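Long-range contacts in putative type VI secretion protein (Escherichia coli, PDB 6SKI), which probably hydrolyses membrane phospholipids as a toxic effector of the type VI secretion system, loaded onto the VgrG spike: residues Phe331-Glu336 and Ala403-Glu408; Gln357-Leu362 and Leu377-Arg382; Ala490-Glu495 and Pro525-Asp530. All blocks are in the same frame, centred on the assembly; numbering follows the deposited sequence.

The three contacts illustrate how chemistry follows place in a fold. Contact 1 is buried: it joins an edge strand to the middle strand of a three-stranded antiparallel sheet through backbone hydrogen bonds and aromatic packing. Contact 2 lies nearer the surface, where the helix between two strands of that sheet rests on its other outer strand through the apolar parts of leucine, threonine and arginine. The backbones of Ala404 and Phe406 probably hydrogen-bond to those of Lys380 and Thr378, making contacts 1 and 2 neighbours. Contact 3, partly buried, pairs two irregular loops by proline-aromatic packing and one backbone bond; Trp492 N probably bonds to Phe331 O, tying it to contact 1.

Contact 1: Phe331-Glu336 and Ala403-Glu408; sequences FLSCPE and AAVFFE
Antiparallel pairing between an edge strand and the middle strand of a three-stranded sheet is interrupted here by a short loop, leaving two ladders whose registers differ by two residues. At one end Glu336 and Ala403 form a hydrogen-bonded pair: Glu336 N donates to Ala403 O (3.0 Å, nearly straight at 171°) and Ala403 N returns a bond to Glu336 O at 2.9 Å. At the other, Phe331 faces Phe406 as a non-hydrogen-bonded pair, and the next amide, Leu332 N, reaches Val405 O in its carbonyl plane. Ser333 to Pro335 take up the extra length between the ladders.

The two phenylalanines make an offset edge-to-face pair. The CD1-CE1 edge of Phe406 approaches one face of the Phe331 ring, with centroids 5.2 Å apart and planes at 72°. Pro335 CG lies 3.6 Å above the opposite face of Phe331, over its centre, so the looping chain folds its own proline back onto the ring. Ala404 CB fits beside these groups, 3.4 Å from Phe331 CD1 and 3.8 Å from Pro335 CG. Helix 72-85 packs on this side through Leu82 and Ile85.

On the opposite side, Leu332 and Phe407 run alongside each other, pointing the same way, with Leu332 CD1 against Phe407 CB at 3.7 Å. Ser333 CB meets Val405 CG2, the branch anti to the carbonyl carbon, at 3.6 Å. Helix 350-362 packs on this second side, meeting Leu332 with Leu362 and Ser333 with Val358. Along strand 403-408, Ala404 and Phe406 thus face one helix while Ala403 and Val405 face the other, as in a sheet layered between helices.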
# COMPACT_ATOMS: atom_id res chain seq x y z
N PHE A 331 -11.82 -4.32 22.93
CA PHE A 331 -11.13 -4.50 24.20
C PHE A 331 -9.90 -3.60 24.21
O PHE A 331 -8.99 -3.77 23.39
CB PHE A 331 -10.72 -5.95 24.40
CG PHE A 331 -11.83 -6.83 24.88
CD1 PHE A 331 -12.66 -6.43 25.91
CD2 PHE A 331 -12.03 -8.08 24.32
CE1 PHE A 331 -13.68 -7.23 26.35
CE2 PHE A 331 -13.05 -8.89 24.77
CZ PHE A 331 -13.87 -8.47 25.78
N LEU A 332 -9.89 -2.63 25.11
CA LEU A 332 -8.76 -1.73 25.24
C LEU A 332 -7.79 -2.18 26.32
O LEU A 332 -6.77 -1.52 26.55
CB LEU A 332 -9.25 -0.31 25.53
CG LEU A 332 -9.96 0.38 24.36
CD1 LEU A 332 -10.01 1.88 24.58
CD2 LEU A 332 -9.29 0.05 23.05
N SER A 333 -8.10 -3.28 26.98
CA SER A 333 -7.18 -3.99 27.86
C SER A 333 -7.27 -5.47 27.52
O SER A 333 -8.30 -5.94 27.04
CB SER A 333 -7.52 -3.75 29.33
OG SER A 333 -6.64 -4.47 30.18
N CYS A 334 -6.20 -6.19 27.77
CA CYS A 334 -6.25 -7.63 27.57
C CYS A 334 -7.14 -8.23 28.64
O CYS A 334 -6.88 -8.05 29.84
CB CYS A 334 -4.85 -8.23 27.63
SG CYS A 334 -4.82 -10.03 27.69
N PRO A 335 -8.21 -8.93 28.27
CA PRO A 335 -9.13 -9.47 29.28
C PRO A 335 -8.41 -10.45 30.19
O PRO A 335 -7.66 -11.32 29.75
CB PRO A 335 -10.20 -10.17 28.44
CG PRO A 335 -10.12 -9.50 27.11
CD PRO A 335 -8.66 -9.26 26.91
N GLU A 336 -8.65 -10.30 31.49
CA GLU A 336 -7.97 -11.11 32.49
C GLU A 336 -9.00 -11.87 33.30
O GLU A 336 -9.98 -11.29 33.77
CB GLU A 336 -7.11 -10.24 33.40
CG GLU A 336 -5.65 -10.19 32.99
CD GLU A 336 -4.80 -9.39 33.95
OE1 GLU A 336 -5.37 -8.56 34.69
OE2 GLU A 336 -3.57 -9.58 33.96
N ALA A 403 -12.32 -9.61 33.64
CA ALA A 403 -12.56 -8.19 33.47
C ALA A 403 -11.72 -7.67 32.32
O ALA A 403 -10.60 -8.14 32.09
CB ALA A 403 -12.24 -7.42 34.75
N ALA A 404 -12.28 -6.72 31.58
CA ALA A 404 -11.55 -6.04 30.53
C ALA A 404 -12.05 -4.61 30.41
O ALA A 404 -13.06 -4.24 31.01
CB ALA A 404 -11.68 -6.77 29.19
N VAL A 405 -11.33 -3.80 29.65
CA VAL A 405 -11.77 -2.44 29.33
C VAL A 405 -12.36 -2.45 27.93
O VAL A 405 -11.69 -2.83 26.96
CB VAL A 405 -10.61 -1.44 29.44
CG1 VAL A 405 -11.12 -0.03 29.22
CG2 VAL A 405 -9.95 -1.56 30.78
N PHE A 406 -13.61 -2.02 27.81
CA PHE A 406 -14.34 -2.02 26.56
C PHE A 406 -14.61 -0.60 26.10
O PHE A 406 -14.99 0.27 26.90
CB PHE A 406 -15.66 -2.77 26.70
CG PHE A 406 -16.10 -3.48 25.46
CD1 PHE A 406 -15.35 -4.52 24.94
CD2 PHE A 406 -17.25 -3.10 24.80
CE1 PHE A 406 -15.75 -5.17 23.80
CE2 PHE A 406 -17.65 -3.75 23.66
CZ PHE A 406 -16.90 -4.79 23.16
N PHE A 407 -14.41 -0.36 24.81
CA PHE A 407 -14.76 0.89 24.16
C PHE A 407 -15.85 0.61 23.14
O PHE A 407 -15.69 -0.27 22.29
CB PHE A 407 -13.54 1.52 23.48
CG PHE A 407 -13.81 2.86 22.88
CD1 PHE A 407 -14.23 3.92 23.66
CD2 PHE A 407 -13.64 3.07 21.52
CE1 PHE A 407 -14.47 5.15 23.11
CE2 PHE A 407 -13.89 4.30 20.97
CZ PHE A 407 -14.30 5.34 21.76
N GLU A 408 -16.96 1.34 23.24
CA GLU A 408 -18.07 1.21 22.31
C GLU A 408 -18.30 2.53 21.60
O GLU A 408 -18.62 3.53 22.24
CB GLU A 408 -19.35 0.77 23.03
CG GLU A 408 -19.31 -0.63 23.59
CD GLU A 408 -19.89 -0.72 24.99
OE1 GLU A 408 -21.08 -1.07 25.12
OE2 GLU A 408 -19.15 -0.43 25.96

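Contact 2: Gln357-Leu362 and Leu377-Arg382; sequences QVRKML and LTTKIR
Arg359 and Leu377 slide past one another in opposite directions, while Arg359 crosses Thr379 at about a right angle; these two approaches carry most of the packing between helix and strand. The arginine leaves the helix with CG anti to the backbone N (chi1 -163°) and continues extended until a bend at chi3 (37°) turns its polar end. Before the bend, its CG lies 3.7 Å from Leu377 CD2. Leu377 also has CG anti to its backbone N, which sends the isobutyl group from the strand toward the helix.

Beyond that point Arg359 CD passes over the strand backbone, 3.9 Å from Thr378 C, and comes within 3.5 Å of Thr379 CG2. The same methyl sits at the edge of the guanidinium, near its plane, with Arg359 NE 3.3 Å away. Thr379 presents this methyl because its OG1 occupies the crowded position between backbone N and carbonyl carbon, leaving CG2 anti to the carbonyl carbon. The charge of the guanidinium is met within the helix itself: NH2 forms a salt bridge with Glu356, which also pairs with Lys360. The strand therefore receives mainly the aliphatic stem.

One turn further along the helix, Leu362 CB adds a looser touch to Leu377 CD2 at 4.3 Å, on the side where both leucines also meet Leu332 of strand 328-341. The helix and strand segments run antiparallel, at 168°, with axes 8.7 Å apart at closest approach. Since helix 350-362 links the parallel outer strands 328-341 and 376-386, with antiparallel strand 398-409 between them, this packing belongs to a split beta-alpha-beta unit.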
# COMPACT_ATOMS: atom_id res chain seq x y z
N GLN A 357 -7.84 0.08 36.71
CA GLN A 357 -6.58 0.81 36.57
C GLN A 357 -6.29 1.12 35.11
O GLN A 357 -5.90 2.25 34.78
CB GLN A 357 -5.44 -0.00 37.18
CG GLN A 357 -5.10 0.37 38.60
CD GLN A 357 -3.66 0.06 38.95
OE1 GLN A 357 -3.03 -0.79 38.33
NE2 GLN A 357 -3.14 0.74 39.96
N VAL A 358 -6.50 0.15 34.22
CA VAL A 358 -6.27 0.38 32.80
C VAL A 358 -7.23 1.43 32.26
O VAL A 358 -6.86 2.27 31.43
CB VAL A 358 -6.35 -0.94 32.01
CG1 VAL A 358 -6.15 -0.68 30.54
CG2 VAL A 358 -5.31 -1.91 32.51
N ARG A 359 -8.49 1.40 32.71
CA ARG A 359 -9.46 2.38 32.23
C ARG A 359 -9.10 3.79 32.67
O ARG A 359 -9.20 4.74 31.88
CB ARG A 359 -10.86 2.02 32.71
CG ARG A 359 -11.96 2.72 31.93
CD ARG A 359 -13.30 2.58 32.61
NE ARG A 359 -13.17 2.64 34.06
CZ ARG A 359 -13.22 3.77 34.77
NH1 ARG A 359 -13.39 4.93 34.16
NH2 ARG A 359 -13.09 3.73 36.09
N LYS A 360 -8.67 3.95 33.92
CA LYS A 360 -8.28 5.27 34.39
C LYS A 360 -6.95 5.72 33.79
O LYS A 360 -6.68 6.92 33.75
CB LYS A 360 -8.20 5.29 35.91
CG LYS A 360 -9.48 4.86 36.60
CD LYS A 360 -9.36 5.00 38.11
CE LYS A 360 -9.90 3.77 38.81
NZ LYS A 360 -11.39 3.78 38.86
N MET A 361 -6.12 4.78 33.34
CA MET A 361 -4.92 5.15 32.59
C MET A 361 -5.27 5.61 31.19
O MET A 361 -4.67 6.56 30.67
CB MET A 361 -3.96 3.97 32.54
CG MET A 361 -2.60 4.29 31.94
SD MET A 361 -2.55 3.91 30.17
CE MET A 361 -2.59 2.12 30.20
N LEU A 362 -6.24 4.94 30.55
CA LEU A 362 -6.62 5.30 29.19
C LEU A 362 -7.42 6.59 29.15
O LEU A 362 -7.38 7.31 28.15
CB LEU A 362 -7.42 4.15 28.58
CG LEU A 362 -6.60 2.91 28.27
CD1 LEU A 362 -7.45 1.88 27.59
CD2 LEU A 362 -5.39 3.25 27.41
N LEU A 377 -16.47 4.36 27.33
CA LEU A 377 -15.40 3.54 27.87
C LEU A 377 -15.84 2.97 29.21
O LEU A 377 -16.18 3.72 30.12
CB LEU A 377 -14.11 4.35 28.02
CG LEU A 377 -12.84 3.56 28.32
CD1 LEU A 377 -12.48 2.68 27.14
CD2 LEU A 377 -11.70 4.50 28.64
N THR A 378 -15.83 1.64 29.32
CA THR A 378 -16.36 0.95 30.48
C THR A 378 -15.40 -0.18 30.83
O THR A 378 -14.53 -0.53 30.04
CB THR A 378 -17.77 0.42 30.19
OG1 THR A 378 -18.59 1.50 29.71
CG2 THR A 378 -18.43 -0.14 31.44
N THR A 379 -15.53 -0.71 32.04
CA THR A 379 -14.93 -2.00 32.39
C THR A 379 -16.03 -3.04 32.36
O THR A 379 -17.02 -2.93 33.08
CB THR A 379 -14.25 -1.97 33.76
OG1 THR A 379 -15.22 -2.26 34.77
CG2 THR A 379 -13.62 -0.63 34.03
N LYS A 380 -15.85 -4.06 31.53
CA LYS A 380 -16.83 -5.11 31.35
C LYS A 380 -16.40 -6.34 32.13
O LYS A 380 -15.23 -6.74 32.09
CB LYS A 380 -17.01 -5.45 29.87
CG LYS A 380 -17.68 -4.34 29.09
CD LYS A 380 -19.13 -4.66 28.79
CE LYS A 380 -19.81 -3.51 28.09
NZ LYS A 380 -21.15 -3.24 28.65
N ILE A 381 -17.36 -6.93 32.84
CA ILE A 381 -17.14 -8.07 33.71
C ILE A 381 -17.89 -9.27 33.15
O ILE A 381 -19.06 -9.15 32.76
CB ILE A 381 -17.59 -7.79 35.15
CG1 ILE A 381 -17.02 -6.46 35.65
CG2 ILE A 381 -17.17 -8.91 36.07
CD1 ILE A 381 -17.51 -6.08 37.02
N ARG A 382 -17.22 -10.41 33.10
CA ARG A 382 -17.81 -11.69 32.76
C ARG A 382 -17.71 -12.58 33.99
O ARG A 382 -16.66 -12.64 34.63
CB ARG A 382 -17.08 -12.33 31.58
CG ARG A 382 -17.73 -13.57 31.03
CD ARG A 382 -17.13 -13.92 29.69
NE ARG A 382 -17.39 -15.30 29.30
CZ ARG A 382 -16.55 -16.30 29.52
NH1 ARG A 382 -15.39 -16.08 30.12
NH2 ARG A 382 -16.86 -17.53 29.13

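Contact 3: Ala490-Glu495 and Pro525-Asp530; sequences ANWNIE and PNKPND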
# COMPACT_ATOMS: atom_id res chain seq x y z
N ALA A 490 -6.09 0.08 17.39
CA ALA A 490 -5.43 -0.80 18.33
C ALA A 490 -6.43 -1.27 19.37
O ALA A 490 -7.07 -0.46 20.04
CB ALA A 490 -4.25 -0.09 19.00
N ASN A 491 -6.57 -2.59 19.50
CA ASN A 491 -7.51 -3.16 20.45
C ASN A 491 -6.97 -4.51 20.91
O ASN A 491 -5.99 -5.02 20.37
CB ASN A 491 -8.91 -3.33 19.86
CG ASN A 491 -8.90 -4.01 18.51
OD1 ASN A 491 -8.71 -5.21 18.41
ND2 ASN A 491 -9.11 -3.23 17.46
N TRP A 492 -7.62 -5.08 21.91
CA TRP A 492 -7.23 -6.37 22.45
C TRP A 492 -8.26 -7.44 22.10
O TRP A 492 -8.43 -8.40 22.84
CB TRP A 492 -7.03 -6.28 23.96
CG TRP A 492 -5.71 -5.70 24.34
CD1 TRP A 492 -5.46 -4.41 24.70
CD2 TRP A 492 -4.46 -6.38 24.39
NE1 TRP A 492 -4.13 -4.25 24.98
CE2 TRP A 492 -3.49 -5.44 24.79
CE3 TRP A 492 -4.06 -7.69 24.13
CZ2 TRP A 492 -2.15 -5.78 24.95
CZ3 TRP A 492 -2.73 -8.02 24.29
CH2 TRP A 492 -1.79 -7.07 24.69
N ASN A 493 -8.94 -7.26 20.97
CA ASN A 493 -9.84 -8.29 20.48
C ASN A 493 -9.04 -9.48 19.98
O ASN A 493 -8.03 -9.32 19.29
CB ASN A 493 -10.72 -7.75 19.36
CG ASN A 493 -11.75 -6.76 19.84
OD1 ASN A 493 -12.53 -6.23 19.06
ND2 ASN A 493 -11.76 -6.52 21.14
N ILE A 494 -9.48 -10.67 20.33
CA ILE A 494 -8.75 -11.89 20.00
C ILE A 494 -9.36 -12.49 18.74
O ILE A 494 -10.57 -12.39 18.51
CB ILE A 494 -8.77 -12.89 21.17
CG1 ILE A 494 -7.48 -13.71 21.19
CG2 ILE A 494 -9.97 -13.81 21.11
CD1 ILE A 494 -7.32 -14.54 22.43
N GLU A 495 -8.51 -13.06 17.91
CA GLU A 495 -8.91 -13.81 16.73
C GLU A 495 -8.29 -15.19 16.81
O GLU A 495 -7.35 -15.44 17.58
CB GLU A 495 -8.48 -13.09 15.45
CG GLU A 495 -9.21 -11.78 15.20
CD GLU A 495 -9.03 -11.28 13.78
OE1 GLU A 495 -8.34 -11.94 12.99
OE2 GLU A 495 -9.59 -10.21 13.47
N PRO A 525 -4.51 -9.60 16.84
CA PRO A 525 -3.94 -9.05 15.60
C PRO A 525 -3.71 -7.56 15.66
O PRO A 525 -2.75 -7.07 15.06
CB PRO A 525 -5.01 -9.40 14.55
CG PRO A 525 -5.82 -10.49 15.19
CD PRO A 525 -5.88 -10.09 16.62
N ASN A 526 -4.55 -6.83 16.38
CA ASN A 526 -4.52 -5.37 16.42
C ASN A 526 -4.12 -4.89 17.80
O ASN A 526 -4.62 -3.89 18.30
CB ASN A 526 -5.87 -4.80 16.02
CG ASN A 526 -6.32 -5.28 14.67
OD1 ASN A 526 -5.67 -5.02 13.66
ND2 ASN A 526 -7.44 -6.00 14.64
N LYS A 527 -3.17 -5.59 18.40
CA LYS A 527 -2.78 -5.27 19.76
C LYS A 527 -1.92 -4.01 19.77
O LYS A 527 -1.05 -3.85 18.92
CB LYS A 527 -2.02 -6.44 20.38
CG LYS A 527 -0.91 -6.05 21.33
CD LYS A 527 0.15 -7.12 21.38
CE LYS A 527 1.49 -6.55 21.79
NZ LYS A 527 2.59 -7.49 21.46
N PRO A 528 -2.16 -3.11 20.72
CA PRO A 528 -1.40 -1.86 20.75
C PRO A 528 0.06 -2.11 21.07
O PRO A 528 0.42 -3.07 21.75
CB PRO A 528 -2.10 -1.06 21.85
CG PRO A 528 -2.66 -2.12 22.73
CD PRO A 528 -3.20 -3.12 21.76
N ASN A 529 0.91 -1.22 20.58
CA ASN A 529 2.30 -1.24 20.98
C ASN A 529 2.40 -0.88 22.45
O ASN A 529 1.54 -0.19 23.00
CB ASN A 529 3.11 -0.28 20.11
CG ASN A 529 4.59 -0.60 20.10
OD1 ASN A 529 4.99 -1.72 19.81
ND2 ASN A 529 5.41 0.40 20.41
N ASP A 530 3.46 -1.36 23.10
CA ASP A 530 3.56 -1.19 24.54
C ASP A 530 3.61 0.29 24.91
O ASP A 530 4.31 1.08 24.27
CB ASP A 530 4.81 -1.90 25.08
CG ASP A 530 4.57 -2.53 26.44
OD1 ASP A 530 4.27 -3.74 26.49
OD2 ASP A 530 4.69 -1.82 27.45
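Trp492 is the middle residue of an Asx turn, in which Asn491 OD1 accepts the backbone N-H of Asn493 on a lone pair, and its indole lies across two residues of a second loop. The loop segments run roughly antiparallel, 152° apart, without regular strand structure. Followed outward, the tryptophan begins at CB, which packs on Ser333 O of strand 328-341, and CG, which lies near Cys334 N. Its CG is anti to the carbonyl carbon (chi1 -80°), and the indole extends alongside Lys527.

The five-membered ring comes first. CD1 lies 3.9 Å from Pro528 CD, NE1 comes within 3.4 Å of Pro528 CG, and CE2 rests against Pro528 CD; the proline crosses the indole at about a right angle and makes a CH-pi contact over its face. Further out, CZ2 and then CH2 meet Lys527 CG, the latter at 3.6 Å, while CZ3 touches the same methylene from farther away. This second CH-pi contact is on the same face as the first. The extended lysine chain carries its ammonium group onward to a cation-pi contact with Tyr290. Phe524 meets the indole edge-to-face.

Backbone chemistry fixes the offset of the loops. Asn491 N donates to Asn526 O at 2.6 Å, with the donor 26° out of the carbonyl plane, and Ala490 CA makes a CA-H...O contact with that same oxygen. The side-chain oxygen Asn526 OD1 is hydrogen-bonded to Arg289. Ala490 CB packs on Pro528 CB at 3.7 Å. At the far end the extended Glu495 chain crosses Pro525 obliquely, its CG and CD each 3.6 Å from Pro525 CG.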